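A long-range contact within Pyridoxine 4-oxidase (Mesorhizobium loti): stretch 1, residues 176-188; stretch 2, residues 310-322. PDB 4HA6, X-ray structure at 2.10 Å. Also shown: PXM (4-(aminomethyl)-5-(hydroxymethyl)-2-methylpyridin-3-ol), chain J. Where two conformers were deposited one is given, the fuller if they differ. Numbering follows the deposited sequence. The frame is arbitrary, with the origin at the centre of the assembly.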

# COMPACT_ATOMS: atom_id res chain seq x y z
N GLU A 176 -7.84 -14.91 -10.36
CA GLU A 176 -9.25 -14.75 -10.01
C GLU A 176 -9.33 -14.15 -8.61
O GLU A 176 -8.87 -14.76 -7.64
CB GLU A 176 -9.99 -16.10 -10.04
CG GLU A 176 -11.48 -16.00 -9.70
CD GLU A 176 -12.22 -17.31 -9.87
OE1 GLU A 176 -13.46 -17.34 -9.62
OE2 GLU A 176 -11.57 -18.31 -10.25
N MET A 177 -9.92 -12.96 -8.50
CA MET A 177 -9.89 -12.23 -7.23
C MET A 177 -11.29 -12.05 -6.61
O MET A 177 -11.43 -11.91 -5.39
CB MET A 177 -9.16 -10.88 -7.44
CG MET A 177 -9.09 -9.99 -6.24
SD MET A 177 -7.79 -8.75 -6.50
CE MET A 177 -7.86 -7.87 -4.93
N ILE A 178 -12.32 -12.10 -7.44
CA ILE A 178 -13.70 -12.05 -6.95
C ILE A 178 -14.08 -13.40 -6.37
O ILE A 178 -13.93 -14.43 -7.03
CB ILE A 178 -14.70 -11.70 -8.07
CG1 ILE A 178 -14.67 -10.20 -8.38
CG2 ILE A 178 -16.11 -12.10 -7.68
CD1 ILE A 178 -15.61 -9.81 -9.49
N GLY A 179 -14.58 -13.41 -5.13
CA GLY A 179 -14.96 -14.65 -4.48
C GLY A 179 -14.88 -14.50 -2.97
O GLY A 179 -14.83 -13.36 -2.48
N VAL A 180 -14.88 -15.61 -2.24
CA VAL A 180 -14.74 -15.58 -0.79
C VAL A 180 -13.55 -16.45 -0.37
O VAL A 180 -13.33 -17.51 -0.97
CB VAL A 180 -16.03 -16.01 -0.05
CG1 VAL A 180 -17.14 -14.98 -0.24
CG2 VAL A 180 -16.49 -17.39 -0.50
N THR A 181 -12.78 -15.99 0.61
CA THR A 181 -11.55 -16.67 1.03
C THR A 181 -10.95 -15.92 2.21
O THR A 181 -11.10 -14.70 2.31
CB THR A 181 -10.50 -16.73 -0.13
OG1 THR A 181 -9.30 -17.40 0.30
CG2 THR A 181 -10.13 -15.35 -0.61
N PRO A 182 -10.28 -16.64 3.12
CA PRO A 182 -9.44 -15.92 4.08
C PRO A 182 -8.33 -15.20 3.32
O PRO A 182 -7.85 -15.73 2.32
CB PRO A 182 -8.81 -17.05 4.92
CG PRO A 182 -9.70 -18.24 4.72
CD PRO A 182 -10.26 -18.10 3.33
N ASN A 183 -7.94 -14.01 3.78
CA ASN A 183 -6.80 -13.32 3.18
C ASN A 183 -5.53 -14.13 3.32
O ASN A 183 -5.27 -14.70 4.38
CB ASN A 183 -6.58 -11.96 3.85
CG ASN A 183 -7.81 -11.08 3.81
OD1 ASN A 183 -8.63 -11.20 2.91
ND2 ASN A 183 -7.94 -10.19 4.80
N SER A 184 -4.74 -14.20 2.25
CA SER A 184 -3.38 -14.72 2.36
C SER A 184 -2.56 -13.73 3.17
O SER A 184 -2.82 -12.52 3.09
CB SER A 184 -2.76 -14.93 0.97
OG SER A 184 -3.55 -15.83 0.19
N LEU A 185 -1.59 -14.22 3.94
CA LEU A 185 -0.85 -13.38 4.88
C LEU A 185 0.66 -13.63 4.84
O LEU A 185 1.10 -14.76 4.62
CB LEU A 185 -1.34 -13.61 6.31
CG LEU A 185 -2.79 -13.28 6.64
CD1 LEU A 185 -3.14 -13.83 8.01
CD2 LEU A 185 -3.00 -11.79 6.61
N ASN A 186 1.45 -12.58 5.05
CA ASN A 186 2.90 -12.75 5.19
C ASN A 186 3.23 -13.07 6.63
O ASN A 186 3.67 -12.19 7.38
CB ASN A 186 3.69 -11.52 4.74
CG ASN A 186 3.49 -11.19 3.26
OD1 ASN A 186 3.41 -10.02 2.89
ND2 ASN A 186 3.43 -12.23 2.42
N ILE A 187 3.01 -14.33 7.00
CA ILE A 187 3.25 -14.84 8.35
C ILE A 187 3.95 -16.19 8.20
O ILE A 187 3.64 -16.96 7.29
CB ILE A 187 1.93 -15.01 9.14
CG1 ILE A 187 1.21 -13.67 9.32
CG2 ILE A 187 2.17 -15.63 10.52
CD1 ILE A 187 -0.09 -13.76 10.14
N ARG A 188 4.92 -16.45 9.07
CA ARG A 188 5.57 -17.76 9.14
C ARG A 188 5.86 -18.08 10.61
O ARG A 188 6.46 -17.26 11.32
CB ARG A 188 6.87 -17.80 8.32
CG ARG A 188 7.70 -19.07 8.56
CD ARG A 188 8.33 -19.58 7.27
NE ARG A 188 7.31 -20.05 6.32
CZ ARG A 188 7.54 -20.31 5.04
NH1 ARG A 188 8.76 -20.16 4.53
NH2 ARG A 188 6.56 -20.72 4.25
N1 PXM J . -7.81 -3.27 7.30
C2 PXM J . -7.07 -2.19 7.08
C2A PXM J . -7.41 -0.85 7.65
C3 PXM J . -5.95 -2.37 6.28
O3 PXM J . -5.15 -1.28 6.01
C4 PXM J . -5.62 -3.62 5.73
C5 PXM J . -6.47 -4.73 6.02
C5A PXM J . -6.27 -6.16 5.54
O5 PXM J . -5.54 -6.37 4.38
C6 PXM J . -7.58 -4.49 6.83
C4A PXM J . -4.38 -3.69 4.88
N4 PXM J . -4.30 -2.67 3.88
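Stretch 2 310-322: RLQHSESMAYMRA

Stretch 2 runs antiparallel to stretch 1: as the numbering of stretch 1 rises from Ile-178 to Leu-185, the nearest residue opposite falls from Tyr-319 through Ala-318 and Ser-316 to Gln-312. Residues 314-320 form a strand, whereas stretch 1 remains loop or turn until its short strand at 187-188. The CA atoms of Ile-178 and Tyr-319 are 4.8 Å apart and those of Pro-182 and Ser-316 4.5 Å, but the chains diverge towards Leu-185 and Gln-312, where the CA-CA distance is 8.8 Å. Together the two surfaces bury 744 Å².

Asn-183 makes two direct hydrogen bonds to the strand. Its backbone N donates to Glu-315 O at 2.7 Å, nearly in line, and its side chain, pointing toward stretch 2, accepts from the backbone of Met-317, with OD1 2.8 Å from Met-317 N. One residue thus uses both its backbone and its amide to hold the strand at two alternate positions. Asn-183 ND2 lies 2.9 Å from Ser-314 O. Two residues before Asn-183, Thr-181 O accepts from Ser-316 OG at 2.7 Å, so this carbonyl is met by a side chain of the strand. The hydroxyl of Thr-181 is engaged within its own stretch, OG1 donating to Pro-182 O at 3.0 Å.

Near the start of stretch 1, Gly-179 N donates to Tyr-319 O at a longer 3.3 Å, and the same carbonyl oxygen lies 3.3 Å from Ile-178 CA in a CA-H...O contact. The backbone angles of Gly-179 would jam a CB against the carbonyl oxygen of the preceding residue, a conformation that by itself calls for glycine.

Three waters add further links between the two backbones. Water 1 accepts from Tyr-319 N at 2.9 Å from its oxygen and donates to Met-177 O and Gly-179 O, each 2.7 Å away, so it joins the two chains beside the Gly-179 bond. Water 2 accepts from Thr-181 N at 2.9 Å and donates to Met-317 O at 2.7 Å. Water 3 donates to Asn-183 O at 2.8 Å and to Glu-315 O at 2.9 Å, giving the latter oxygen a second donor besides Asn-183 N.

Apolar packing flanks this network. The CE methyl of Met-177 lies over one face of the Tyr-319 ring, 3.6 Å from its centroid and close to the ring normal, a CH-pi contact. Ile-178 reaches past Tyr-319 to the end of the strand and the residue after it, its CG1 3.6 Å from Met-320 CA and its CD1 3.6 Å from Arg-321 CG. Where the backbones separate, side chains fill the gap: Leu-185 CD1 meets Leu-311 CD2 at 3.8 Å, Ile-187 CD1 approaches the same Leu-311 CD2 at 4.2 Å, and Leu-185 CD2 lies 3.2 Å from Gln-312 OE1. Ser-314 also borders the bound PXM, its OG 3.1 Å from PXM C6.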

# COMPACT_ATOMS: atom_id res chain seq x y z
N ARG A 310 -6.88 -14.76 15.87
CA ARG A 310 -5.64 -15.51 16.03
C ARG A 310 -4.72 -15.20 14.84
O ARG A 310 -3.73 -15.90 14.60
CB ARG A 310 -5.93 -17.00 16.16
CG ARG A 310 -6.69 -17.33 17.44
CD ARG A 310 -7.44 -18.65 17.32
NE ARG A 310 -6.56 -19.81 17.29
CZ ARG A 310 -6.60 -20.80 18.19
NH1 ARG A 310 -7.48 -20.76 19.18
NH2 ARG A 310 -5.76 -21.82 18.09
N LEU A 311 -5.06 -14.14 14.13
CA LEU A 311 -4.28 -13.67 13.00
C LEU A 311 -4.08 -12.16 13.09
O LEU A 311 -3.27 -11.68 13.89
CB LEU A 311 -4.97 -14.06 11.68
CG LEU A 311 -4.97 -15.55 11.30
CD1 LEU A 311 -5.85 -15.85 10.08
CD2 LEU A 311 -3.55 -16.02 11.06
N GLN A 312 -4.86 -11.42 12.30
CA GLN A 312 -4.62 -10.00 12.07
C GLN A 312 -5.88 -9.12 12.13
O GLN A 312 -5.87 -7.97 11.65
CB GLN A 312 -3.95 -9.83 10.70
CG GLN A 312 -4.82 -10.36 9.55
CD GLN A 312 -4.92 -9.37 8.39
OE1 GLN A 312 -5.35 -9.72 7.29
NE2 GLN A 312 -4.53 -8.12 8.65
N HIS A 313 -6.96 -9.68 12.68
CA HIS A 313 -8.24 -8.97 12.91
C HIS A 313 -9.11 -8.77 11.66
O HIS A 313 -10.34 -8.91 11.72
CB HIS A 313 -8.03 -7.63 13.63
CG HIS A 313 -7.22 -7.73 14.88
ND1 HIS A 313 -7.73 -8.22 16.06
CD2 HIS A 313 -5.93 -7.40 15.13
CE1 HIS A 313 -6.78 -8.20 16.99
NE2 HIS A 313 -5.68 -7.70 16.45
N SER A 314 -8.49 -8.43 10.54
CA SER A 314 -9.21 -8.25 9.29
C SER A 314 -8.88 -9.44 8.40
O SER A 314 -7.95 -9.38 7.59
CB SER A 314 -8.78 -6.96 8.62
OG SER A 314 -9.58 -6.70 7.49
N GLU A 315 -9.66 -10.50 8.55
CA GLU A 315 -9.24 -11.82 8.11
C GLU A 315 -9.69 -12.19 6.70
O GLU A 315 -9.10 -13.08 6.08
CB GLU A 315 -9.74 -12.89 9.09
CG GLU A 315 -9.36 -12.62 10.54
CD GLU A 315 -9.49 -13.85 11.42
OE1 GLU A 315 -10.12 -14.84 10.98
OE2 GLU A 315 -8.93 -13.83 12.54
N SER A 316 -10.73 -11.52 6.19
CA SER A 316 -11.32 -11.93 4.92
C SER A 316 -11.95 -10.77 4.13
O SER A 316 -13.02 -10.28 4.49
CB SER A 316 -12.37 -13.02 5.17
OG SER A 316 -12.92 -13.51 3.95
N MET A 317 -11.27 -10.34 3.06
CA MET A 317 -11.86 -9.42 2.09
C MET A 317 -12.63 -10.23 1.08
O MET A 317 -12.12 -11.25 0.59
CB MET A 317 -10.78 -8.66 1.32
CG MET A 317 -9.90 -7.79 2.16
SD MET A 317 -10.94 -6.71 3.11
CE MET A 317 -10.63 -7.46 4.72
N ALA A 318 -13.83 -9.77 0.74
CA ALA A 318 -14.57 -10.35 -0.36
C ALA A 318 -14.70 -9.30 -1.46
O ALA A 318 -15.46 -8.34 -1.30
CB ALA A 318 -15.95 -10.79 0.10
N TYR A 319 -13.94 -9.47 -2.54
CA TYR A 319 -14.05 -8.59 -3.70
C TYR A 319 -15.17 -9.09 -4.61
O TYR A 319 -15.40 -10.29 -4.71
CB TYR A 319 -12.72 -8.55 -4.46
CG TYR A 319 -11.61 -8.09 -3.56
CD1 TYR A 319 -11.38 -6.73 -3.38
CD2 TYR A 319 -10.84 -9.00 -2.84
CE1 TYR A 319 -10.37 -6.28 -2.53
CE2 TYR A 319 -9.83 -8.56 -1.97
CZ TYR A 319 -9.61 -7.19 -1.83
OH TYR A 319 -8.64 -6.70 -0.98
N MET A 320 -15.85 -8.16 -5.29
CA MET A 320 -16.98 -8.55 -6.13
C MET A 320 -17.36 -7.43 -7.10
O MET A 320 -16.83 -6.32 -7.04
CB MET A 320 -18.18 -8.92 -5.24
CG MET A 320 -18.70 -7.75 -4.38
SD MET A 320 -19.75 -8.22 -2.97
CE MET A 320 -18.52 -8.72 -1.77
N ARG A 321 -18.29 -7.73 -7.99
CA ARG A 321 -18.81 -6.70 -8.86
C ARG A 321 -19.80 -5.89 -8.02
O ARG A 321 -20.31 -6.38 -7.01
CB ARG A 321 -19.48 -7.32 -10.10
CG ARG A 321 -18.52 -8.17 -10.95
CD ARG A 321 -17.43 -7.34 -11.63
NE ARG A 321 -17.99 -6.52 -12.70
CZ ARG A 321 -17.28 -5.68 -13.46
NH1 ARG A 321 -15.97 -5.56 -13.28
NH2 ARG A 321 -17.89 -4.97 -14.40
N ALA A 322 -20.04 -4.65 -8.42
CA ALA A 322 -20.93 -3.79 -7.65
C ALA A 322 -22.42 -4.14 -7.79
O ALA A 322 -23.22 -3.71 -6.96
CB ALA A 322 -20.69 -2.35 -8.03
O HOH W 1 -12.54 -11.94 -2.98
O HOH W 2 -13.75 -13.33 1.20
O HOH W 3 -6.59 -14.30 6.79